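Local coordinates for endo-alpha-mannosidase (Bacteroides thetaiotaomicron, PDB 4ACY), which catalyses the endo-acting hydrolysis of alpha-mannosidic linkages and, as a family GH99 glycoside hydrolase, probably acts on mannose chains of the N-glycan type, at residues Ser99-Pro102 with Glu103-Arg106; Glu154-Asn157 with Gly158-Pro161; Ile192-Ser195 with Tyr196-Lys199; Pro235-Thr239 with Ala240-Gly244; Tyr366-Asp369 with Glu370-Ala374. All coordinates share one frame; numbering follows the deposited sequence. Where two conformers were deposited one is given.

Contact 1: Ser99-Pro102 with Glu103-Arg106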
loop_
_atom_site.group_PDB
_atom_site.type_symbol
_atom_site.label_atom_id
_atom_site.label_comp_id
_atom_site.label_asym_id
_atom_site.label_seq_id
_atom_site.Cartn_x
_atom_site.Cartn_y
_atom_site.Cartn_z
ATOM N N SER A 99 4.504 15.333 1.958
ATOM C CA SER A 99 3.904 14.709 0.783
ATOM C C SER A 99 3.435 15.754 -0.230
ATOM O O SER A 99 3.178 15.428 -1.390
ATOM C CB SER A 99 2.722 13.838 1.216
ATOM O OG SER A 99 3.153 12.751 2.023
ATOM N N ASN A 100 3.318 17.003 0.212
ATOM C CA ASN A 100 2.920 18.111 -0.665
ATOM C C ASN A 100 4.070 18.890 -1.266
ATOM O O ASN A 100 3.852 19.951 -1.860
ATOM C CB ASN A 100 1.977 19.064 0.072
ATOM C CG ASN A 100 0.753 18.358 0.582
ATOM O OD1 ASN A 100 0.385 18.487 1.753
ATOM N ND2 ASN A 100 0.138 17.553 -0.283
ATOM N N ASP A 101 5.281 18.362 -1.121
ATOM C CA ASP A 101 6.499 19.008 -1.622
ATOM C C ASP A 101 6.825 18.422 -2.989
ATOM O O ASP A 101 7.177 17.245 -3.084
ATOM C CB ASP A 101 7.641 18.783 -0.623
ATOM C CG ASP A 101 8.955 19.449 -1.036
ATOM O OD1 ASP A 101 9.085 19.891 -2.196
ATOM O OD2 ASP A 101 9.876 19.498 -0.187
ATOM N N PRO A 102 6.717 19.240 -4.060
ATOM C CA PRO A 102 6.965 18.716 -5.406
ATOM C C PRO A 102 8.340 18.071 -5.560
ATOM O O PRO A 102 8.481 17.107 -6.321
ATOM C CB PRO A 102 6.837 19.957 -6.297
ATOM C CG PRO A 102 5.947 20.877 -5.529
ATOM C CD PRO A 102 6.369 20.672 -4.089
ATOM N N GLU A 103 9.341 18.572 -4.839
ATOM C CA GLU A 103 10.678 17.966 -4.894
ATOM C C GLU A 103 10.721 16.557 -4.313
ATOM O O GLU A 103 11.391 15.675 -4.843
ATOM C CB GLU A 103 11.735 18.862 -4.238
ATOM C CG GLU A 103 12.290 19.900 -5.202
ATOM C CD GLU A 103 12.798 19.268 -6.498
ATOM O OE1 GLU A 103 13.876 18.625 -6.470
ATOM O OE2 GLU A 103 12.095 19.378 -7.531
ATOM N N ILE A 104 9.996 16.362 -3.218
ATOM C CA ILE A 104 9.855 15.033 -2.617
ATOM C C ILE A 104 9.128 14.080 -3.584
ATOM O O ILE A 104 9.556 12.937 -3.821
ATOM C CB ILE A 104 9.075 15.120 -1.284
ATOM C CG1 ILE A 104 9.826 15.982 -0.248
ATOM C CG2 ILE A 104 8.767 13.720 -0.746
ATOM C CD1 ILE A 104 11.259 15.537 0.081
ATOM N N ILE A 105 8.036 14.567 -4.149
ATOM C CA ILE A 105 7.236 13.772 -5.086
ATOM C C ILE A 105 8.086 13.389 -6.281
ATOM O O ILE A 105 8.117 12.234 -6.661
ATOM C CB ILE A 105 5.931 14.497 -5.517
ATOM C CG1 ILE A 105 4.983 14.712 -4.324
ATOM C CG2 ILE A 105 5.231 13.747 -6.648
ATOM C CD1 ILE A 105 4.868 13.543 -3.383
ATOM N N ARG A 106 8.819 14.353 -6.845
ATOM C CA ARG A 106 9.764 14.034 -7.923
ATOM C C ARG A 106 10.757 12.944 -7.512
ATOM O O ARG A 106 10.982 11.985 -8.252
ATOM C CB ARG A 106 10.508 15.286 -8.424
ATOM C CG ARG A 106 11.459 14.977 -9.565
ATOM C CD ARG A 106 12.354 16.161 -9.942
ATOM N NE ARG A 106 13.376 16.458 -8.928
ATOM C CZ ARG A 106 14.483 15.737 -8.708
ATOM N NH1 ARG A 106 14.748 14.645 -9.412
ATOM N NH2 ARG A 106 15.334 16.114 -7.762
#
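E103 turns its backbone N back to the side chain of D101, whose OD1 accepts a hydrogen bond from E103 N at 3.0 Å. The N-H arrives from above the carboxylate plane and the bond is bent, 140° at the hydrogen. With CG anti to the backbone N (chi1 -179°), the D101 carboxylate is swung forward over the start of the helix. The other oxygen is engaged differently: I104 CG1 lies 3.5 Å from D101 OD2, and the two side chains run roughly perpendicular, so the isoleucine packs against the flank of the cap. D101 is thus the N-cap of helix 102-115. An aspartate suits this place because its short chain returns to a first-turn N-H, and its charge would probably be favoured by the helix's positive end; P102 has no N-H that would need a partner. I105 begins the regular ladder, its N reaching D101 O at 3.0 Å in a nearly straight bond. Its buried side chain runs back to the loop, where CD1 meets S99 O at 3.2 Å, while S99 OG accepts a hydrogen bond from Y50 N. R106 continues the ladder, R106 N to P102 O at 2.8 Å. Its bent chain brings NH2 to E103 OE1, 3.2 Å away, on the syn side of the carboxylate, in a salt bridge one turn apart.

Contact 2: Glu154-Asn157 with Gly158-Pro161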
loop_
_atom_site.group_PDB
_atom_site.type_symbol
_atom_site.label_atom_id
_atom_site.label_comp_id
_atom_site.label_asym_id
_atom_site.label_seq_id
_atom_site.Cartn_x
_atom_site.Cartn_y
_atom_site.Cartn_z
ATOM N N GLU A 154 -9.312 3.659 1.795
ATOM C CA GLU A 154 -9.068 3.370 3.206
ATOM C C GLU A 154 -10.379 3.400 3.989
ATOM O O GLU A 154 -11.398 3.807 3.431
ATOM C CB GLU A 154 -8.068 4.366 3.782
ATOM C CG GLU A 154 -6.704 4.319 3.069
ATOM C CD GLU A 154 -5.815 3.190 3.540
ATOM O OE1 GLU A 154 -6.232 2.401 4.426
ATOM O OE2 GLU A 154 -4.668 3.097 3.016
ATOM N N PRO A 155 -10.360 2.946 5.264
ATOM C CA PRO A 155 -11.600 2.946 6.073
ATOM C C PRO A 155 -11.910 4.318 6.656
ATOM O O PRO A 155 -11.738 4.551 7.855
ATOM C CB PRO A 155 -11.307 1.911 7.181
ATOM C CG PRO A 155 -10.038 1.200 6.761
ATOM C CD PRO A 155 -9.285 2.211 5.951
ATOM N N PHE A 156 -12.355 5.224 5.792
ATOM C CA PHE A 156 -12.669 6.569 6.199
ATOM C C PHE A 156 -14.007 6.601 6.928
ATOM O O PHE A 156 -14.817 5.666 6.809
ATOM C CB PHE A 156 -12.647 7.517 4.996
ATOM C CG PHE A 156 -13.556 7.105 3.863
ATOM C CD1 PHE A 156 -14.915 7.413 3.897
ATOM C CD2 PHE A 156 -13.041 6.442 2.746
ATOM C CE1 PHE A 156 -15.763 7.054 2.839
ATOM C CE2 PHE A 156 -13.881 6.067 1.680
ATOM C CZ PHE A 156 -15.244 6.371 1.732
ATOM N N ASN A 157 -14.197 7.649 7.723
ATOM C CA ASN A 157 -15.426 7.818 8.486
ATOM C C ASN A 157 -16.638 7.771 7.550
ATOM O O ASN A 157 -16.676 8.459 6.521
ATOM C CB ASN A 157 -15.392 9.119 9.307
ATOM C CG ASN A 157 -14.775 8.934 10.696
ATOM O OD1 ASN A 157 -14.282 9.889 11.298
ATOM N ND2 ASN A 157 -14.805 7.705 11.208
ATOM N N GLY A 158 -17.596 6.916 7.902
ATOM C CA GLY A 158 -18.861 6.763 7.161
ATOM C C GLY A 158 -18.748 5.941 5.887
ATOM O O GLY A 158 -19.642 5.986 5.020
ATOM N N ARG A 159 -17.646 5.206 5.741
ATOM C CA ARG A 159 -17.481 4.360 4.569
ATOM C C ARG A 159 -18.594 3.324 4.455
ATOM O O ARG A 159 -18.912 2.608 5.416
ATOM C CB ARG A 159 -16.105 3.681 4.540
ATOM C CG ARG A 159 -15.836 2.976 3.215
ATOM C CD ARG A 159 -14.387 2.464 3.115
ATOM N NE ARG A 159 -14.217 1.263 3.931
ATOM C CZ ARG A 159 -13.149 0.474 3.916
ATOM N NH1 ARG A 159 -12.111 0.748 3.117
ATOM N NH2 ARG A 159 -13.128 -0.607 4.693
ATOM N N SER A 160 -19.178 3.260 3.261
ATOM C CA SER A 160 -20.300 2.384 2.956
ATOM C C SER A 160 -20.291 2.142 1.445
ATOM O O SER A 160 -19.605 2.860 0.723
ATOM C CB SER A 160 -21.614 3.062 3.353
ATOM O OG SER A 160 -21.857 4.198 2.541
ATOM N N PRO A 161 -21.066 1.149 0.954
ATOM C CA PRO A 161 -21.152 1.025 -0.503
ATOM C C PRO A 161 -21.460 2.365 -1.198
ATOM O O PRO A 161 -20.838 2.681 -2.216
ATOM C CB PRO A 161 -22.273 -0.000 -0.687
ATOM C CG PRO A 161 -22.093 -0.916 0.509
ATOM C CD PRO A 161 -21.714 0.009 1.637
#
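A type II beta turn from F156 to R159, in the loop that follows strand 148-153, folds the R159 side chain back over F156 and P155. R159 N closes the turn on F156 O at 3.1 Å, and G158 occupies the third turn position with positive phi, where a CB would clash with N157 O. The F156 ring lies under the arginine's aliphatic part: R159 CB stands 3.9 Å from the ring centroid, 16° off the normal, a CH-pi contact, and R159 CG lies 3.8 Å from F156 CZ. Phenylalanine offers this flat apolar bed, its CG lying between the backbone N and the carbonyl carbon (chi1 56°). The loop leaves the C-terminal end of a TIM-barrel strand, where such barrels usually carry their active sites; E154 OE2 bonds T123 OG1, and a formic acid beside it, probably from the crystallisation liquor, may mark a pocket. Bent at chi3, R159 lays one guanidinium face on P155, with P155 CA 3.6 Å above its centre, and NH1 donates to Y193 O. A leucine in place of R159 would probably strand that carbonyl without its donor and uncover P155. R159 NH1 also lies 3.2 Å from E154 O.

Contact 3: Ile192-Ser195 with Tyr196-Lys199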
loop_
_atom_site.group_PDB
_atom_site.type_symbol
_atom_site.label_atom_id
_atom_site.label_comp_id
_atom_site.label_asym_id
_atom_site.label_seq_id
_atom_site.Cartn_x
_atom_site.Cartn_y
_atom_site.Cartn_z
ATOM N N ILE A 192 -9.226 -2.067 -1.762
ATOM C CA ILE A 192 -10.121 -1.611 -0.709
ATOM C C ILE A 192 -9.680 -2.225 0.617
ATOM O O ILE A 192 -9.900 -3.408 0.884
ATOM C CB ILE A 192 -11.605 -1.932 -0.992
ATOM C CG1 ILE A 192 -12.041 -1.415 -2.369
ATOM C CG2 ILE A 192 -12.476 -1.310 0.109
ATOM C CD1 ILE A 192 -13.468 -1.880 -2.788
ATOM N N TYR A 193 -9.038 -1.406 1.440
ATOM C CA TYR A 193 -8.471 -1.867 2.706
ATOM C C TYR A 193 -9.568 -2.207 3.719
ATOM O O TYR A 193 -10.567 -1.482 3.839
ATOM C CB TYR A 193 -7.492 -0.817 3.241
ATOM C CG TYR A 193 -6.841 -1.191 4.558
ATOM C CD1 TYR A 193 -5.635 -1.888 4.591
ATOM C CD2 TYR A 193 -7.408 -0.805 5.765
ATOM C CE1 TYR A 193 -5.020 -2.223 5.828
ATOM C CE2 TYR A 193 -6.811 -1.128 6.983
ATOM C CZ TYR A 193 -5.622 -1.832 7.006
ATOM O OH TYR A 193 -5.028 -2.148 8.229
ATOM N N ASP A 194 -9.390 -3.336 4.412
ATOM C CA ASP A 194 -10.357 -3.814 5.407
ATOM C C ASP A 194 -11.771 -3.844 4.802
ATOM O O ASP A 194 -12.760 -3.524 5.461
ATOM C CB ASP A 194 -10.319 -2.937 6.682
ATOM C CG ASP A 194 -9.216 -3.353 7.666
ATOM O OD1 ASP A 194 -8.420 -4.261 7.350
ATOM O OD2 ASP A 194 -9.138 -2.748 8.756
ATOM N N SER A 195 -11.870 -4.235 3.534
ATOM C CA SER A 195 -13.176 -4.245 2.879
ATOM C C SER A 195 -14.151 -5.187 3.576
ATOM O O SER A 195 -15.369 -4.985 3.511
ATOM C CB SER A 195 -13.047 -4.636 1.414
ATOM O OG SER A 195 -12.323 -5.834 1.275
ATOM N N TYR A 196 -13.607 -6.212 4.221
ATOM C CA TYR A 196 -14.407 -7.238 4.894
ATOM C C TYR A 196 -15.256 -6.688 6.034
ATOM O O TYR A 196 -16.154 -7.392 6.533
ATOM C CB TYR A 196 -13.514 -8.368 5.409
ATOM C CG TYR A 196 -12.482 -7.913 6.404
ATOM C CD1 TYR A 196 -12.809 -7.749 7.749
ATOM C CD2 TYR A 196 -11.178 -7.626 5.994
ATOM C CE1 TYR A 196 -11.868 -7.322 8.664
ATOM C CE2 TYR A 196 -10.224 -7.189 6.898
ATOM C CZ TYR A 196 -10.575 -7.044 8.230
ATOM O OH TYR A 196 -9.641 -6.625 9.142
ATOM N N LEU A 197 -14.988 -5.444 6.437
ATOM C CA LEU A 197 -15.798 -4.773 7.450
ATOM C C LEU A 197 -17.191 -4.410 6.951
ATOM O O LEU A 197 -18.097 -4.166 7.762
ATOM C CB LEU A 197 -15.098 -3.516 7.972
ATOM C CG LEU A 197 -13.808 -3.756 8.762
ATOM C CD1 LEU A 197 -13.244 -2.414 9.207
ATOM C CD2 LEU A 197 -14.012 -4.703 9.955
ATOM N N ILE A 198 -17.343 -4.334 5.632
ATOM C CA ILE A 198 -18.632 -4.152 4.980
ATOM C C ILE A 198 -19.041 -5.527 4.442
ATOM O O ILE A 198 -18.251 -6.221 3.805
ATOM C CB ILE A 198 -18.540 -3.075 3.850
ATOM C CG1 ILE A 198 -18.335 -1.672 4.466
ATOM C CG2 ILE A 198 -19.768 -3.116 2.900
ATOM C CD1 ILE A 198 -18.034 -0.581 3.478
ATOM N N LYS A 199 -20.276 -5.932 4.732
ATOM C CA LYS A 199 -20.746 -7.271 4.403
ATOM C C LYS A 199 -20.832 -7.531 2.893
ATOM O O LYS A 199 -21.171 -6.630 2.136
ATOM C CB LYS A 199 -22.122 -7.483 5.052
ATOM C CG LYS A 199 -22.094 -7.387 6.572
ATOM C CD LYS A 199 -21.659 -8.711 7.201
ATOM C CE LYS A 199 -21.666 -8.624 8.722
ATOM N NZ LYS A 199 -20.395 -8.000 9.194
#
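D194 and Y196 run alongside each other in one direction, the carboxylate turned 57° from the plane of the ring. The tyrosine gets there because a chi1 near +60° (60°) folds its ring back along the chain until Y196 CE2 is 3.7 Å from D194 CA. From there the ring's far end runs beside the carboxylate: D194 OD1 is 3.5 Å from Y196 CE2 and 3.2 Å from Y196 OH. L197 also keeps D194 company on a similar course, its CD1 meeting D194 CB at 3.9 Å, so one aspartate carries a polar neighbour on its oxygens and an apolar one on its methylene. The backbone fixes these placings. D194 is the third residue of a type II turn from I192 to S195 and has positive phi, a conformation that aspartate tolerates better than most residues. A 3-10 turn follows at once, with L197 N bonded to D194 O at 3.1 Å; I198 N then reaches S195 O at 3.0 Å. In both, the donor stands above the carbonyl plane. S195 is small enough to be buried here; S195 OG accepts from L227 N of strand 223-227, and S195 O from W203 NE1 of helix 200-207. The segment thereby links the end of barrel strand 189-192 to the neighbouring strand and to the helix that follows, with Y193 edge-to-face on Y248.

Contact 4: Pro235-Thr239 with Ala240-Gly244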
loop_
_atom_site.group_PDB
_atom_site.type_symbol
_atom_site.label_atom_id
_atom_site.label_comp_id
_atom_site.label_asym_id
_atom_site.label_seq_id
_atom_site.Cartn_x
_atom_site.Cartn_y
_atom_site.Cartn_z
ATOM N N PRO A 235 -14.641 -17.168 -0.654
ATOM C CA PRO A 235 -15.988 -17.063 -1.237
ATOM C C PRO A 235 -16.672 -15.711 -1.025
ATOM O O PRO A 235 -17.535 -15.331 -1.831
ATOM C CB PRO A 235 -16.770 -18.172 -0.511
ATOM C CG PRO A 235 -15.748 -19.196 -0.227
ATOM C CD PRO A 235 -14.477 -18.432 0.096
ATOM N N ASP A 236 -16.296 -14.982 0.034
ATOM C CA ASP A 236 -16.882 -13.662 0.275
ATOM C C ASP A 236 -16.512 -12.696 -0.845
ATOM O O ASP A 236 -17.267 -11.783 -1.133
ATOM C CB ASP A 236 -16.454 -13.067 1.622
ATOM C CG ASP A 236 -16.988 -13.845 2.812
ATOM O OD1 ASP A 236 -17.922 -14.650 2.642
ATOM O OD2 ASP A 236 -16.452 -13.652 3.925
ATOM N N ILE A 237 -15.337 -12.887 -1.445
ATOM C CA ILE A 237 -14.927 -12.074 -2.601
ATOM C C ILE A 237 -15.935 -12.259 -3.737
ATOM O O ILE A 237 -16.342 -11.294 -4.383
ATOM C CB ILE A 237 -13.480 -12.404 -3.083
ATOM C CG1 ILE A 237 -12.441 -12.100 -1.983
ATOM C CG2 ILE A 237 -13.161 -11.680 -4.408
ATOM C CD1 ILE A 237 -12.444 -10.644 -1.459
ATOM N N GLU A 238 -16.354 -13.506 -3.943
ATOM C CA GLU A 238 -17.284 -13.845 -5.010
ATOM C C GLU A 238 -18.694 -13.311 -4.709
ATOM O O GLU A 238 -19.346 -12.728 -5.578
ATOM C CB GLU A 238 -17.270 -15.366 -5.247
ATOM C CG GLU A 238 -18.279 -15.842 -6.273
ATOM C CD GLU A 238 -17.815 -17.045 -7.081
ATOM O OE1 GLU A 238 -17.043 -17.892 -6.572
ATOM O OE2 GLU A 238 -18.242 -17.137 -8.252
ATOM N N THR A 239 -19.151 -13.491 -3.474
ATOM C CA THR A 239 -20.452 -12.982 -3.051
ATOM C C THR A 239 -20.519 -11.456 -3.132
ATOM O O THR A 239 -21.557 -10.882 -3.473
ATOM C CB THR A 239 -20.784 -13.446 -1.622
ATOM O OG1 THR A 239 -20.702 -14.874 -1.578
ATOM C CG2 THR A 239 -22.182 -12.989 -1.210
ATOM N N ALA A 240 -19.398 -10.811 -2.813
ATOM C CA ALA A 240 -19.307 -9.358 -2.886
ATOM C C ALA A 240 -19.227 -8.861 -4.332
ATOM O O ALA A 240 -19.344 -7.660 -4.579
ATOM C CB ALA A 240 -18.090 -8.870 -2.095
ATOM N N CYS A 241 -19.011 -9.784 -5.269
ATOM C CA CYS A 241 -18.862 -9.473 -6.700
ATOM C C CYS A 241 -17.629 -8.619 -6.999
ATOM O O CYS A 241 -17.593 -7.870 -7.978
ATOM C CB CYS A 241 -20.131 -8.824 -7.275
ATOM S SG CYS A 241 -21.534 -9.969 -7.254
HETATM N N MSE A 242 -16.612 -8.749 -6.153
HETATM C CA MSE A 242 -15.341 -8.100 -6.415
HETATM C C MSE A 242 -14.582 -8.842 -7.489
HETATM O O MSE A 242 -14.846 -10.015 -7.759
HETATM C CB MSE A 242 -14.517 -8.036 -5.142
HETATM C CG MSE A 242 -15.228 -7.290 -4.101
HETATM SE SE MSE A 242 -14.386 -7.568 -2.390
HETATM C CE MSE A 242 -14.357 -5.694 -2.135
ATOM N N ASP A 243 -13.612 -8.159 -8.084
ATOM C CA ASP A 243 -12.825 -8.725 -9.173
ATOM C C ASP A 243 -11.607 -9.489 -8.710
ATOM O O ASP A 243 -10.997 -10.231 -9.488
ATOM C CB ASP A 243 -12.415 -7.602 -10.115
ATOM C CG ASP A 243 -13.609 -6.878 -10.651
ATOM O OD1 ASP A 243 -14.210 -7.393 -11.623
ATOM O OD2 ASP A 243 -13.981 -5.832 -10.086
ATOM N N GLY A 244 -11.239 -9.293 -7.450
ATOM C CA GLY A 244 -10.083 -9.977 -6.925
ATOM C C GLY A 244 -9.824 -9.669 -5.469
ATOM O O GLY A 244 -10.662 -9.072 -4.783
#
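The flat groups that meet here are peptides of I237, E238 and D236, and each carbonyl is approached differently. C241 N stands over the face of the E238 carbonyl, 69° out of its plane, at 3.0 Å from E238 O. M242 N instead comes almost end-on to I237 O, at 3.1 Å. A240 N to D236 O, 2.9 Å long and moderately tilted from the carbonyl plane, is a helical bond of the final turn. M242 N to I237 O is the 6→1 bond and C241 N to E238 O the 5→2 bond; with the positive phi of C241 (64°) they make a Schellman motif. The motif gives the I237 and E238 carbonyls donors at the helix end and turns the chain sharply away. Its usual apolar clasp is present too: I237 CD1 meets the SE atom of M242, a selenomethionine, at 3.8 Å, the side chains nearly perpendicular. I237 holds CG1 anti to its carbonyl carbon (chi1 -62°), and its other branch, CG2, touches G244 O at 3.6 Å. A beta-branched residue suits the spot, since its two arms serve two partners. An alanine here would probably open a gap beside the M242 selenium and lose the contact to G244 O. Alanine suits position 240, where A240 CB packs on W203 of helix 200-207, while C241 touches F207. Past the turn, D243 pairs with R216 and its backbone joins strands 223-227 and 276-281, so the motif delivers the chain from helix 235-239 into barrel strand 244-246 between them.

Contact 5: Tyr366-Asp369 with Glu370-Ala374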
loop_
_atom_site.group_PDB
_atom_site.type_symbol
_atom_site.label_atom_id
_atom_site.label_comp_id
_atom_site.label_asym_id
_atom_site.label_seq_id
_atom_site.Cartn_x
_atom_site.Cartn_y
_atom_site.Cartn_z
ATOM N N TYR A 366 15.603 -6.057 -8.865
ATOM C CA TYR A 366 16.001 -7.454 -9.055
ATOM C C TYR A 366 14.798 -8.391 -9.083
ATOM O O TYR A 366 14.659 -9.221 -9.980
ATOM C CB TYR A 366 16.971 -7.887 -7.947
ATOM C CG TYR A 366 17.248 -9.360 -7.968
ATOM C CD1 TYR A 366 18.194 -9.887 -8.842
ATOM C CD2 TYR A 366 16.549 -10.238 -7.132
ATOM C CE1 TYR A 366 18.442 -11.246 -8.879
ATOM C CE2 TYR A 366 16.783 -11.603 -7.164
ATOM C CZ TYR A 366 17.743 -12.096 -8.038
ATOM O OH TYR A 366 17.999 -13.438 -8.080
ATOM N N TRP A 367 13.928 -8.260 -8.090
ATOM C CA TRP A 367 12.738 -9.100 -8.007
ATOM C C TRP A 367 11.714 -8.817 -9.107
ATOM O O TRP A 367 11.079 -9.744 -9.616
ATOM C CB TRP A 367 12.112 -8.989 -6.613
ATOM C CG TRP A 367 12.930 -9.774 -5.644
ATOM C CD1 TRP A 367 13.625 -9.297 -4.570
ATOM C CD2 TRP A 367 13.178 -11.178 -5.696
ATOM N NE1 TRP A 367 14.280 -10.327 -3.933
ATOM C CE2 TRP A 367 14.023 -11.494 -4.605
ATOM C CE3 TRP A 367 12.760 -12.203 -6.553
ATOM C CZ2 TRP A 367 14.477 -12.790 -4.358
ATOM C CZ3 TRP A 367 13.205 -13.507 -6.296
ATOM C CH2 TRP A 367 14.050 -13.782 -5.207
ATOM N N VAL A 368 11.555 -7.551 -9.470
ATOM C CA VAL A 368 10.715 -7.198 -10.619
ATOM C C VAL A 368 11.227 -7.910 -11.885
ATOM O O VAL A 368 10.440 -8.463 -12.648
ATOM C CB VAL A 368 10.577 -5.659 -10.813
ATOM C CG1 VAL A 368 9.901 -5.309 -12.149
ATOM C CG2 VAL A 368 9.800 -5.032 -9.655
ATOM N N ASP A 369 12.540 -7.920 -12.092
ATOM C CA ASP A 369 13.084 -8.635 -13.248
ATOM C C ASP A 369 12.823 -10.149 -13.166
ATOM O O ASP A 369 12.460 -10.775 -14.173
ATOM C CB ASP A 369 14.564 -8.334 -13.451
ATOM C CG ASP A 369 15.117 -8.991 -14.700
ATOM O OD1 ASP A 369 14.683 -8.632 -15.817
ATOM O OD2 ASP A 369 15.977 -9.877 -14.556
ATOM N N GLU A 370 12.979 -10.726 -11.974
ATOM C CA GLU A 370 12.652 -12.140 -11.772
ATOM C C GLU A 370 11.179 -12.399 -12.063
ATOM O O GLU A 370 10.818 -13.430 -12.623
ATOM C CB GLU A 370 12.984 -12.602 -10.346
ATOM C CG GLU A 370 14.464 -12.686 -10.026
ATOM C CD GLU A 370 15.201 -13.657 -10.929
ATOM O OE1 GLU A 370 14.812 -14.845 -10.994
ATOM O OE2 GLU A 370 16.178 -13.218 -11.561
ATOM N N PHE A 371 10.327 -11.460 -11.659
ATOM C CA PHE A 371 8.887 -11.569 -11.882
ATOM C C PHE A 371 8.553 -11.540 -13.381
ATOM O O PHE A 371 7.751 -12.357 -13.862
ATOM C CB PHE A 371 8.174 -10.448 -11.114
ATOM C CG PHE A 371 6.694 -10.339 -11.380
ATOM C CD1 PHE A 371 5.816 -11.369 -11.048
ATOM C CD2 PHE A 371 6.179 -9.169 -11.913
ATOM C CE1 PHE A 371 4.447 -11.241 -11.267
ATOM C CE2 PHE A 371 4.808 -9.028 -12.142
ATOM C CZ PHE A 371 3.944 -10.069 -11.812
ATOM N N ARG A 372 9.189 -10.629 -14.112
ATOM C CA ARG A 372 8.940 -10.497 -15.549
ATOM C C ARG A 372 9.400 -11.746 -16.294
ATOM O O ARG A 372 8.715 -12.207 -17.207
ATOM C CB ARG A 372 9.591 -9.233 -16.113
ATOM C CG ARG A 372 8.951 -7.954 -15.615
ATOM C CD ARG A 372 9.689 -6.716 -16.108
ATOM N NE ARG A 372 9.605 -6.598 -17.560
ATOM C CZ ARG A 372 8.659 -5.930 -18.217
ATOM N NH1 ARG A 372 7.682 -5.305 -17.562
ATOM N NH2 ARG A 372 8.687 -5.899 -19.546
ATOM N N LYS A 373 10.537 -12.304 -15.875
ATOM C CA LYS A 373 11.054 -13.549 -16.459
ATOM C C LYS A 373 10.127 -14.740 -16.182
ATOM O O LYS A 373 9.924 -15.594 -17.053
ATOM C CB LYS A 373 12.476 -13.834 -15.968
ATOM C CG LYS A 373 13.507 -12.815 -16.466
ATOM C CD LYS A 373 14.942 -13.268 -16.209
ATOM C CE LYS A 373 15.303 -13.165 -14.732
ATOM N NZ LYS A 373 16.451 -14.045 -14.365
ATOM N N ALA A 374 9.555 -14.786 -14.979
ATOM C CA ALA A 374 8.612 -15.850 -14.610
ATOM C C ALA A 374 7.302 -15.739 -15.399
ATOM O O ALA A 374 6.758 -16.750 -15.865
ATOM C CB ALA A 374 8.342 -15.842 -13.109
HETATM O O HOH W 1 16.603 -10.533 -11.819
#
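E370 sets CG anti to its carbonyl carbon (chi1 -70°) and bends at chi2, while Y366 holds its CG anti to the backbone N (chi1 171°); together these torsions lay the glutamate over the tyrosine one turn earlier. E370 CG stands 4.1 Å from the ring centroid of Y366, 24° off the normal, a CH-pi contact, and the carboxylate beyond it is only modestly inclined to the ring. E370 CB also lies 3.8 Å from W367 CE3. Glutamate suits this place because its methylenes pack on rings while its acid end reaches the surface. There K373 NZ comes from above the carboxylate plane to E370 OE2 at 2.9 Å, a salt bridge. D369 adds a second acid: K373 CE lies 3.4 Å from D369 OD2. A water placed 2.9 Å from D369 OD2 and 2.7 Å from E370 OE2 lies between the two carboxylates, whose charges the lysine probably helps to offset. Backbone bonds of the alpha-helical kind, such as F371 N to W367 O at 2.8 Å, run throughout. On the buried side of helix 359-376, W367 stacks on Y311 and bonds D308 of helix 305-316, and V368 and F371 rest on T42 of strand 42-46; the exposed R372 forms a salt bridge with D39. The last helix thus packs against helix 305-316 and the first barrel strand.

Overall arrangement
From the N terminus the contacts follow one another in series, each local to one continuous stretch; none nests in or crosses another. Contact 1 starts helix 102-115 after a long loop, contacts 2 and 3 close turns in the loops after barrel strands 148-153 and 189-192, contact 4 ends helix 235-239 ahead of strand 244-246, and contact 5 lies within the final helix. Contacts 2 and 3 touch, their centres about 9 Å apart. Contact 3 in turn meets contact 4, where M242 CE packs on S195 and I192, so 2, 3 and 4 form a chain of neighbours. Contacts 1 and 5 stand apart, with contact 5 across the chain's centre from contact 2.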